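PDB 3BRN: lipocalin from Argas monolakensis, which binds serotonin in the pocket of its beta barrel and so probably serves as a biogenic-amine-binding lipocalin of a soft tick. Local coordinates for residues G26-K31 / S122-Q127; A41-P46 / E116-S121. All coordinates share one frame; numbering follows the deposited sequence.

Interaction 1 (G26-K31 / S122-Q127); sequences GYYLRK and SAINLQ. With SRO (serotonin), chain C.
Ile124 packs on Tyr28 and Arg30 on the outside of a lipocalin beta barrel, where the loop after strand 115-120 folds back over strand 26-32. The contact is mainly apolar. The CD1 tip of Ile124 meets Tyr28 CB at 3.8 Å, while Ile124 CG1 lies 3.8 Å from Tyr28 CD1, approaching the ring obliquely. The two side chains cross at about a right angle. A chi1 of -165° swings Ile124 CG1 opposite the backbone N and carries the methyl to the aliphatic part of Arg30, where Ile124 CD1 lies 3.9 Å from Arg30 CD. Trp149 adds to this cluster, touching both Tyr28 and Ile124.

The polar ends of these residues bond to other parts of the chain. Tyr129 OH is shared, hydrogen-bonding both Arg30 NE and Ile124 O, so it ties the loop to the arginine indirectly; Arg30 NH1 goes to His147, and Tyr28 OH to the carbonyl of Pro154. Within the loop, Ala123 to Leu126 form a type I turn, closed by Leu126 N to Ala123 O at 3.2 Å.

Ligand contact falls to Tyr27, the residue before Tyr28 in the strand, whose CB points away from the loop. Its ring meets His120 edge-to-face. The amine of serotonin sits over the Tyr27 ring, suiting a cation-pi interaction if protonated, as is likely: NZ lies 3.4 Å above the plane, over the centre.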
ATOM      1  N   GLY A  26      -7.925  -3.324  -5.055  1.00 33.86           N
ATOM      2  CA  GLY A  26      -7.260  -2.664  -3.940  1.00 31.90           C
ATOM      3  C   GLY A  26      -5.993  -3.373  -3.515  1.00 35.88           C
ATOM      4  O   GLY A  26      -5.560  -4.321  -4.169  1.00 31.79           O
ATOM      5  N   TYR A  27      -5.387  -2.869  -2.438  1.00 35.22           N
ATOM      6  CA  TYR A  27      -4.085  -3.325  -1.961  1.00 32.39           C
ATOM      7  C   TYR A  27      -4.147  -3.699  -0.476  1.00 35.43           C
ATOM      8  O   TYR A  27      -4.674  -2.939   0.344  1.00 34.19           O
ATOM      9  CB  TYR A  27      -3.027  -2.229  -2.173  1.00 27.98           C
ATOM     10  CG  TYR A  27      -2.603  -2.044  -3.616  1.00 32.70           C
ATOM     11  CD1 TYR A  27      -1.384  -2.528  -4.072  1.00 27.35           C
ATOM     12  CD2 TYR A  27      -3.380  -1.298  -4.490  1.00 35.12           C
ATOM     13  CE1 TYR A  27      -0.994  -2.358  -5.403  1.00 26.96           C
ATOM     14  CE2 TYR A  27      -3.003  -1.107  -5.792  1.00 33.36           C
ATOM     15  CZ  TYR A  27      -1.805  -1.613  -6.241  1.00 36.03           C
ATOM     16  OH  TYR A  27      -1.488  -1.464  -7.565  1.00 32.88           O
ATOM     17  N   TYR A  28      -3.619  -4.878  -0.142  1.00 29.43           N
ATOM     18  CA  TYR A  28      -3.458  -5.274   1.242  1.00 32.86           C
ATOM     19  C   TYR A  28      -2.101  -4.799   1.702  1.00 31.75           C
ATOM     20  O   TYR A  28      -1.141  -4.914   0.946  1.00 30.38           O
ATOM     21  CB  TYR A  28      -3.451  -6.790   1.376  1.00 28.44           C
ATOM     22  CG  TYR A  28      -4.794  -7.437   1.200  1.00 43.12           C
ATOM     23  CD1 TYR A  28      -5.162  -7.978  -0.019  1.00 40.50           C
ATOM     24  CD2 TYR A  28      -5.687  -7.536   2.263  1.00 36.95           C
ATOM     25  CE1 TYR A  28      -6.344  -8.670  -0.158  1.00 38.01           C
ATOM     26  CE2 TYR A  28      -6.911  -8.169   2.108  1.00 48.45           C
ATOM     27  CZ  TYR A  28      -7.225  -8.732   0.896  1.00 31.36           C
ATOM     28  OH  TYR A  28      -8.407  -9.421   0.732  1.00 50.20           O
ATOM     29  N   LEU A  29      -1.989  -4.455   2.985  1.00 32.16           N
ATOM     30  CA  LEU A  29      -0.667  -4.197   3.556  1.00 33.74           C
ATOM     31  C   LEU A  29      -0.121  -5.579   3.885  1.00 29.68           C
ATOM     32  O   LEU A  29      -0.687  -6.267   4.722  1.00 32.83           O
ATOM     33  CB  LEU A  29      -0.754  -3.342   4.818  1.00 30.63           C
ATOM     34  CG  LEU A  29       0.552  -3.166   5.628  1.00 29.66           C
ATOM     35  CD1 LEU A  29       1.602  -2.538   4.727  1.00 24.32           C
ATOM     36  CD2 LEU A  29       0.260  -2.215   6.782  1.00 32.29           C
ATOM     37  N   ARG A  30       0.820  -6.054   3.060  1.00 28.66           N
ATOM     38  CA  ARG A  30       1.332  -7.417   3.147  1.00 31.40           C
ATOM     39  C   ARG A  30       2.398  -7.587   4.229  1.00 35.45           C
ATOM     40  O   ARG A  30       2.391  -8.575   4.968  1.00 35.15           O
ATOM     41  CB  ARG A  30       1.861  -7.874   1.778  1.00 28.26           C
ATOM     42  CG  ARG A  30       2.493  -9.271   1.740  1.00 30.34           C
ATOM     43  CD  ARG A  30       1.521 -10.386   2.178  1.00 28.30           C
ATOM     44  NE  ARG A  30       2.193 -11.684   2.222  1.00 33.59           N
ATOM     45  CZ  ARG A  30       3.023 -12.075   3.188  1.00 28.35           C
ATOM     46  NH1 ARG A  30       3.270 -11.289   4.228  1.00 37.30           N
ATOM     47  NH2 ARG A  30       3.597 -13.262   3.124  1.00 36.48           N
ATOM     48  N   LYS A  31       3.389  -6.698   4.239  1.00 32.54           N
ATOM     49  CA  LYS A  31       4.441  -6.744   5.269  1.00 32.27           C
ATOM     50  C   LYS A  31       4.749  -5.323   5.696  1.00 33.52           C
ATOM     51  O   LYS A  31       4.770  -4.435   4.856  1.00 29.57           O
ATOM     52  CB  LYS A  31       5.732  -7.365   4.714  1.00 34.17           C
ATOM     53  CG  LYS A  31       5.588  -8.760   4.106  1.00 37.03           C
ATOM     54  CD  LYS A  31       6.937  -9.306   3.676  1.00 39.24           C
ATOM     55  CE  LYS A  31       6.803 -10.675   3.010  1.00 44.39           C
ATOM     56  NZ  LYS A  31       7.968 -10.958   2.135  1.00 45.83           N
ATOM     57  N   SER A 122      -5.352  -8.849  -6.683  1.00 41.14           N
ATOM     58  CA  SER A 122      -5.104  -9.842  -7.722  1.00 42.69           C
ATOM     59  C   SER A 122      -3.837 -10.678  -7.515  1.00 41.32           C
ATOM     60  O   SER A 122      -3.729 -11.782  -8.037  1.00 41.75           O
ATOM     61  CB  SER A 122      -5.097  -9.192  -9.108  1.00 42.68           C
ATOM     62  OG  SER A 122      -3.950  -8.389  -9.291  1.00 54.20           O
ATOM     63  N   ALA A 123      -2.871 -10.166  -6.756  1.00 39.49           N
ATOM     64  CA  ALA A 123      -1.579 -10.837  -6.649  1.00 36.76           C
ATOM     65  C   ALA A 123      -1.255 -11.320  -5.240  1.00 39.65           C
ATOM     66  O   ALA A 123      -0.219 -11.928  -5.018  1.00 40.46           O
ATOM     67  CB  ALA A 123      -0.453  -9.936  -7.177  1.00 40.14           C
ATOM     68  N   ILE A 124      -2.168 -11.102  -4.305  1.00 35.48           N
ATOM     69  CA  ILE A 124      -1.869 -11.326  -2.897  1.00 37.77           C
ATOM     70  C   ILE A 124      -1.597 -12.794  -2.524  1.00 38.90           C
ATOM     71  O   ILE A 124      -0.782 -13.071  -1.645  1.00 39.90           O
ATOM     72  CB  ILE A 124      -2.949 -10.699  -1.992  1.00 36.78           C
ATOM     73  CG1 ILE A 124      -2.474 -10.613  -0.539  1.00 40.41           C
ATOM     74  CG2 ILE A 124      -4.273 -11.460  -2.137  1.00 35.67           C
ATOM     75  CD1 ILE A 124      -1.444  -9.530  -0.269  1.00 28.00           C
ATOM     76  N   ASN A 125      -2.217 -13.735  -3.234  1.00 42.44           N
ATOM     77  CA  ASN A 125      -2.025 -15.166  -2.940  1.00 45.42           C
ATOM     78  C   ASN A 125      -0.846 -15.815  -3.672  1.00 47.61           C
ATOM     79  O   ASN A 125      -0.652 -17.031  -3.592  1.00 50.53           O
ATOM     80  CB  ASN A 125      -3.311 -15.969  -3.207  1.00 43.78           C
ATOM     81  CG  ASN A 125      -4.462 -15.548  -2.307  1.00 41.55           C
ATOM     82  OD1 ASN A 125      -5.325 -14.773  -2.716  1.00 41.19           O
ATOM     83  ND2 ASN A 125      -4.426 -15.977  -1.050  1.00 40.80           N
ATOM     84  N   LEU A 126      -0.043 -15.011  -4.365  1.00 47.16           N
ATOM     85  CA  LEU A 126       1.120 -15.555  -5.064  1.00 50.60           C
ATOM     86  C   LEU A 126       2.183 -16.002  -4.071  1.00 51.22           C
ATOM     87  O   LEU A 126       2.170 -15.599  -2.905  1.00 53.27           O
ATOM     88  CB  LEU A 126       1.703 -14.553  -6.071  1.00 47.49           C
ATOM     89  CG  LEU A 126       0.825 -14.073  -7.234  1.00 50.64           C
ATOM     90  CD1 LEU A 126       1.675 -13.315  -8.231  1.00 48.09           C
ATOM     91  CD2 LEU A 126       0.099 -15.217  -7.925  1.00 56.10           C
ATOM     92  N   GLN A 127       3.076 -16.877  -4.519  1.00 56.33           N
ATOM     93  CA  GLN A 127       4.134 -17.382  -3.654  1.00 60.06           C
ATOM     94  C   GLN A 127       5.286 -16.394  -3.492  1.00 61.65           C
ATOM     95  O   GLN A 127       6.038 -16.459  -2.518  1.00 61.34           O
ATOM     96  CB  GLN A 127       4.645 -18.738  -4.145  1.00 57.80           C
ATOM     97  CG  GLN A 127       3.599 -19.837  -4.067  1.00 68.63           C
ATOM     98  CD  GLN A 127       2.865 -19.834  -2.736  1.00 77.17           C
ATOM     99  OE1 GLN A 127       3.458 -20.077  -1.684  1.00 74.82           O
ATOM    100  NE2 GLN A 127       1.570 -19.546  -2.776  1.00 73.17           N
TER
HETATM  101  OH  SRO C 158      -4.809   5.535  -1.336  1.00 30.72           O
HETATM  102  CZ3 SRO C 158      -3.673   5.094  -0.702  1.00 20.96           C
HETATM  103  CH2 SRO C 158      -3.288   5.760   0.459  1.00 22.30           C
HETATM  104  CZ2 SRO C 158      -2.213   5.287   1.217  1.00 29.99           C
HETATM  105  CE2 SRO C 158      -1.525   4.191   0.721  1.00 20.32           C
HETATM  106  NE1 SRO C 158      -0.428   3.499   1.121  1.00 19.00           N
HETATM  107  CD1 SRO C 158      -0.201   2.481   0.258  1.00 18.43           C
HETATM  108  CG  SRO C 158      -1.160   2.533  -0.754  1.00 20.61           C
HETATM  109  CD2 SRO C 158      -1.974   3.624  -0.461  1.00 25.20           C
HETATM  110  CE3 SRO C 158      -3.005   4.067  -1.134  1.00 28.32           C
HETATM  111  CB  SRO C 158      -1.247   1.607  -1.943  1.00 25.24           C
HETATM  112  CA  SRO C 158      -0.951   2.378  -3.244  1.00 24.56           C
HETATM  113  NZ  SRO C 158      -1.211   1.490  -4.382  1.00 24.95           N

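Interaction 2 (A41-P46 / E116-S121). With SRO (serotonin), chain C.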
ATOM      1  N   ALA A  41      -5.171  -5.078   6.969  1.00 34.85           N
ATOM      2  CA  ALA A  41      -5.288  -3.661   6.630  1.00 38.05           C
ATOM      3  C   ALA A  41      -5.219  -3.508   5.112  1.00 35.77           C
ATOM      4  O   ALA A  41      -4.469  -4.223   4.450  1.00 35.46           O
ATOM      5  CB  ALA A  41      -4.171  -2.856   7.313  1.00 39.19           C
ATOM      6  N   TYR A  42      -6.074  -2.661   4.545  1.00 32.90           N
ATOM      7  CA  TYR A  42      -6.119  -2.512   3.093  1.00 33.74           C
ATOM      8  C   TYR A  42      -6.628  -1.131   2.689  1.00 31.20           C
ATOM      9  O   TYR A  42      -7.102  -0.368   3.515  1.00 31.41           O
ATOM     10  CB  TYR A  42      -7.057  -3.559   2.473  1.00 35.24           C
ATOM     11  CG  TYR A  42      -8.528  -3.215   2.673  1.00 40.11           C
ATOM     12  CD1 TYR A  42      -9.193  -3.578   3.847  1.00 38.35           C
ATOM     13  CD2 TYR A  42      -9.234  -2.474   1.717  1.00 29.59           C
ATOM     14  CE1 TYR A  42     -10.514  -3.218   4.065  1.00 32.38           C
ATOM     15  CE2 TYR A  42     -10.574  -2.104   1.929  1.00 33.64           C
ATOM     16  CZ  TYR A  42     -11.189  -2.454   3.128  1.00 45.69           C
ATOM     17  OH  TYR A  42     -12.508  -2.115   3.375  1.00 44.88           O
ATOM     18  N   VAL A  43      -6.340  -0.764   1.448  1.00 35.68           N
ATOM     19  CA  VAL A  43      -6.913   0.418   0.834  1.00 33.77           C
ATOM     20  C   VAL A  43      -7.562  -0.064  -0.448  1.00 31.39           C
ATOM     21  O   VAL A  43      -7.164  -1.094  -0.986  1.00 37.29           O
ATOM     22  CB  VAL A  43      -5.833   1.481   0.468  1.00 35.12           C
ATOM     23  CG1 VAL A  43      -5.218   2.078   1.713  1.00 39.06           C
ATOM     24  CG2 VAL A  43      -4.756   0.896  -0.474  1.00 38.23           C
ATOM     25  N   LEU A  44      -8.605   0.641  -0.893  1.00 33.68           N
ATOM     26  CA  LEU A  44      -9.169   0.409  -2.215  1.00 31.77           C
ATOM     27  C   LEU A  44      -8.659   1.516  -3.130  1.00 33.05           C
ATOM     28  O   LEU A  44      -8.524   2.661  -2.688  1.00 38.96           O
ATOM     29  CB  LEU A  44     -10.705   0.472  -2.165  1.00 32.29           C
ATOM     30  CG  LEU A  44     -11.457  -0.680  -1.483  1.00 35.87           C
ATOM     31  CD1 LEU A  44     -12.971  -0.545  -1.727  1.00 40.75           C
ATOM     32  CD2 LEU A  44     -10.977  -2.012  -2.017  1.00 32.16           C
ATOM     33  N   VAL A  45      -8.387   1.193  -4.394  1.00 31.59           N
ATOM     34  CA  VAL A  45      -8.043   2.235  -5.370  1.00 36.40           C
ATOM     35  C   VAL A  45      -9.229   3.220  -5.510  1.00 36.54           C
ATOM     36  O   VAL A  45     -10.381   2.825  -5.315  1.00 40.31           O
ATOM     37  CB  VAL A  45      -7.633   1.639  -6.747  1.00 36.36           C
ATOM     38  CG1 VAL A  45      -6.661   0.480  -6.568  1.00 35.45           C
ATOM     39  CG2 VAL A  45      -8.861   1.226  -7.565  1.00 39.58           C
ATOM     40  N   PRO A  46      -8.942   4.530  -5.637  1.00 34.54           N
ATOM     41  CA  PRO A  46     -10.031   5.511  -5.612  1.00 38.73           C
ATOM     42  C   PRO A  46     -11.040   5.223  -6.713  1.00 41.84           C
ATOM     43  O   PRO A  46     -10.706   4.563  -7.704  1.00 42.30           O
ATOM     44  CB  PRO A  46      -9.315   6.840  -5.876  1.00 42.17           C
ATOM     45  CG  PRO A  46      -7.916   6.589  -5.449  1.00 36.87           C
ATOM     46  CD  PRO A  46      -7.635   5.178  -5.824  1.00 34.09           C
ATOM     47  N   GLU A 116       7.091  -0.604   4.094  1.00 30.83           N
ATOM     48  CA  GLU A 116       5.827  -1.298   3.850  1.00 31.02           C
ATOM     49  C   GLU A 116       5.818  -1.953   2.486  1.00 28.92           C
ATOM     50  O   GLU A 116       6.204  -1.336   1.490  1.00 27.72           O
ATOM     51  CB  GLU A 116       4.665  -0.301   3.904  1.00 30.50           C
ATOM     52  CG  GLU A 116       4.498   0.355   5.280  1.00 34.47           C
ATOM     53  CD  GLU A 116       3.378   1.385   5.308  1.00 43.31           C
ATOM     54  OE1 GLU A 116       2.893   1.774   4.217  1.00 40.35           O
ATOM     55  OE2 GLU A 116       3.056   1.877   6.414  1.00 38.85           O
ATOM     56  N   LEU A 117       5.251  -3.147   2.427  1.00 28.15           N
ATOM     57  CA  LEU A 117       4.981  -3.781   1.149  1.00 29.41           C
ATOM     58  C   LEU A 117       3.470  -3.894   1.005  1.00 30.36           C
ATOM     59  O   LEU A 117       2.822  -4.554   1.810  1.00 32.15           O
ATOM     60  CB  LEU A 117       5.617  -5.176   1.120  1.00 29.55           C
ATOM     61  CG  LEU A 117       5.276  -6.075  -0.074  1.00 35.29           C
ATOM     62  CD1 LEU A 117       5.786  -5.481  -1.371  1.00 29.49           C
ATOM     63  CD2 LEU A 117       5.870  -7.465   0.151  1.00 30.74           C
ATOM     64  N   TRP A 118       2.933  -3.296  -0.035  1.00 29.04           N
ATOM     65  CA  TRP A 118       1.529  -3.377  -0.335  1.00 28.45           C
ATOM     66  C   TRP A 118       1.329  -4.219  -1.567  1.00 30.77           C
ATOM     67  O   TRP A 118       2.068  -4.101  -2.485  1.00 31.89           O
ATOM     68  CB  TRP A 118       0.942  -2.000  -0.512  1.00 28.21           C
ATOM     69  CG  TRP A 118       0.917  -1.133   0.651  1.00 26.49           C
ATOM     70  CD1 TRP A 118       1.931  -0.443   1.140  1.00 27.25           C
ATOM     71  CD2 TRP A 118      -0.191  -0.858   1.482  1.00 30.76           C
ATOM     72  NE1 TRP A 118       1.558   0.261   2.216  1.00 30.20           N
ATOM     73  CE2 TRP A 118       0.243   0.013   2.464  1.00 33.64           C
ATOM     74  CE3 TRP A 118      -1.511  -1.271   1.502  1.00 35.19           C
ATOM     75  CZ2 TRP A 118      -0.599   0.510   3.427  1.00 30.14           C
ATOM     76  CZ3 TRP A 118      -2.327  -0.787   2.469  1.00 32.61           C
ATOM     77  CH2 TRP A 118      -1.884   0.091   3.408  1.00 33.61           C
ATOM     78  N   VAL A 119       0.353  -5.113  -1.556  1.00 34.31           N
ATOM     79  CA  VAL A 119       0.131  -6.003  -2.701  1.00 29.51           C
ATOM     80  C   VAL A 119      -1.326  -5.985  -3.147  1.00 32.79           C
ATOM     81  O   VAL A 119      -2.238  -6.008  -2.320  1.00 31.16           O
ATOM     82  CB  VAL A 119       0.595  -7.456  -2.422  1.00 36.54           C
ATOM     83  CG1 VAL A 119       0.540  -8.298  -3.708  1.00 30.61           C
ATOM     84  CG2 VAL A 119       1.999  -7.467  -1.850  1.00 30.86           C
ATOM     85  N   HIS A 120      -1.525  -5.821  -4.455  1.00 35.11           N
ATOM     86  CA  HIS A 120      -2.853  -5.778  -5.055  1.00 36.47           C
ATOM     87  C   HIS A 120      -3.622  -7.080  -4.811  1.00 35.06           C
ATOM     88  O   HIS A 120      -3.038  -8.160  -4.823  1.00 31.50           O
ATOM     89  CB  HIS A 120      -2.723  -5.521  -6.561  1.00 31.88           C
ATOM     90  CG  HIS A 120      -4.013  -5.175  -7.228  1.00 35.39           C
ATOM     91  ND1 HIS A 120      -4.767  -6.106  -7.907  1.00 36.23           N
ATOM     92  CD2 HIS A 120      -4.725  -4.025  -7.249  1.00 39.27           C
ATOM     93  CE1 HIS A 120      -5.897  -5.548  -8.303  1.00 35.35           C
ATOM     94  NE2 HIS A 120      -5.896  -4.286  -7.918  1.00 40.62           N
ATOM     95  N   SER A 121      -4.931  -6.967  -4.594  1.00 38.43           N
ATOM     96  CA  SER A 121      -5.784  -8.139  -4.371  1.00 41.14           C
ATOM     97  C   SER A 121      -5.625  -9.235  -5.441  1.00 42.98           C
ATOM     98  O   SER A 121      -5.675 -10.422  -5.129  1.00 37.26           O
ATOM     99  CB  SER A 121      -7.247  -7.725  -4.239  1.00 41.34           C
ATOM    100  OG  SER A 121      -7.592  -6.787  -5.248  1.00 42.18           O
TER
HETATM  101  OH  SRO C 158      -4.809   5.535  -1.336  1.00 30.72           O
HETATM  102  CZ3 SRO C 158      -3.673   5.094  -0.702  1.00 20.96           C
HETATM  103  CH2 SRO C 158      -3.288   5.760   0.459  1.00 22.30           C
HETATM  104  CZ2 SRO C 158      -2.213   5.287   1.217  1.00 29.99           C
HETATM  105  CE2 SRO C 158      -1.525   4.191   0.721  1.00 20.32           C
HETATM  106  NE1 SRO C 158      -0.428   3.499   1.121  1.00 19.00           N
HETATM  107  CD1 SRO C 158      -0.201   2.481   0.258  1.00 18.43           C
HETATM  108  CG  SRO C 158      -1.160   2.533  -0.754  1.00 20.61           C
HETATM  109  CD2 SRO C 158      -1.974   3.624  -0.461  1.00 25.20           C
HETATM  110  CE3 SRO C 158      -3.005   4.067  -1.134  1.00 28.32           C
HETATM  111  CB  SRO C 158      -1.247   1.607  -1.943  1.00 25.24           C
HETATM  112  CA  SRO C 158      -0.951   2.378  -3.244  1.00 24.56           C
HETATM  113  NZ  SRO C 158      -1.211   1.490  -4.382  1.00 24.95           N
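Trp118 and Val43 meet across the inside of the barrel, and both touch the bound serotonin. The indole of Trp118 reaches over with its six-membered ring: CZ3 comes within 4.1 Å of Val43 CG1, which approaches obliquely, and has Tyr42 CA at its edge, close to the ring plane. Tyr42 thus contributes backbone here; its CB points away from strand 115-120, and its OH is bonded to the carbonyl of Ile69.

One face of the indole is given to the ligand. Serotonin CD1 lies 3.3 Å above the plane of Trp118, over its centre. Val43 CG1 touches both the indole and the ligand, while Val43 CG2 makes the closer ligand contact, 3.7 Å from serotonin CE3. The tilt of the indole is steadied by Trp118 NE1, which donates to Glu116 OE1 at 2.8 Å and 160°, nearly in the ring plane but from above the carboxylate plane.

Strand 26-32 runs between strands 42-44 and 115-120, and its Leu29 packs on Trp118. Beyond them, Phe58 and Tyr60 of strand 55-64 touch Val43, and Asp106 and Met108 of strand 105-109 touch Trp118.

In the fold
Interactions 1 and 2 lie with their centres 7 Å apart on the two sides of one piece of barrel wall. Strand 26-32, part of interaction 1, is the common neighbour: it pairs antiparallel with both strand 42-44 and strand 115-120, the two partners of interaction 2, and backbone contacts such as Gly26 O to Ser121 N at 2.8 Å join the two contacts directly. The order along the chain is 26-31, 41-46, 116-121, 122-127, so interaction 2 is nested inside interaction 1. The loop packs against the outer side of the wall, while Tyr27, Val43 and Trp118 turn inward to line the serotonin pocket.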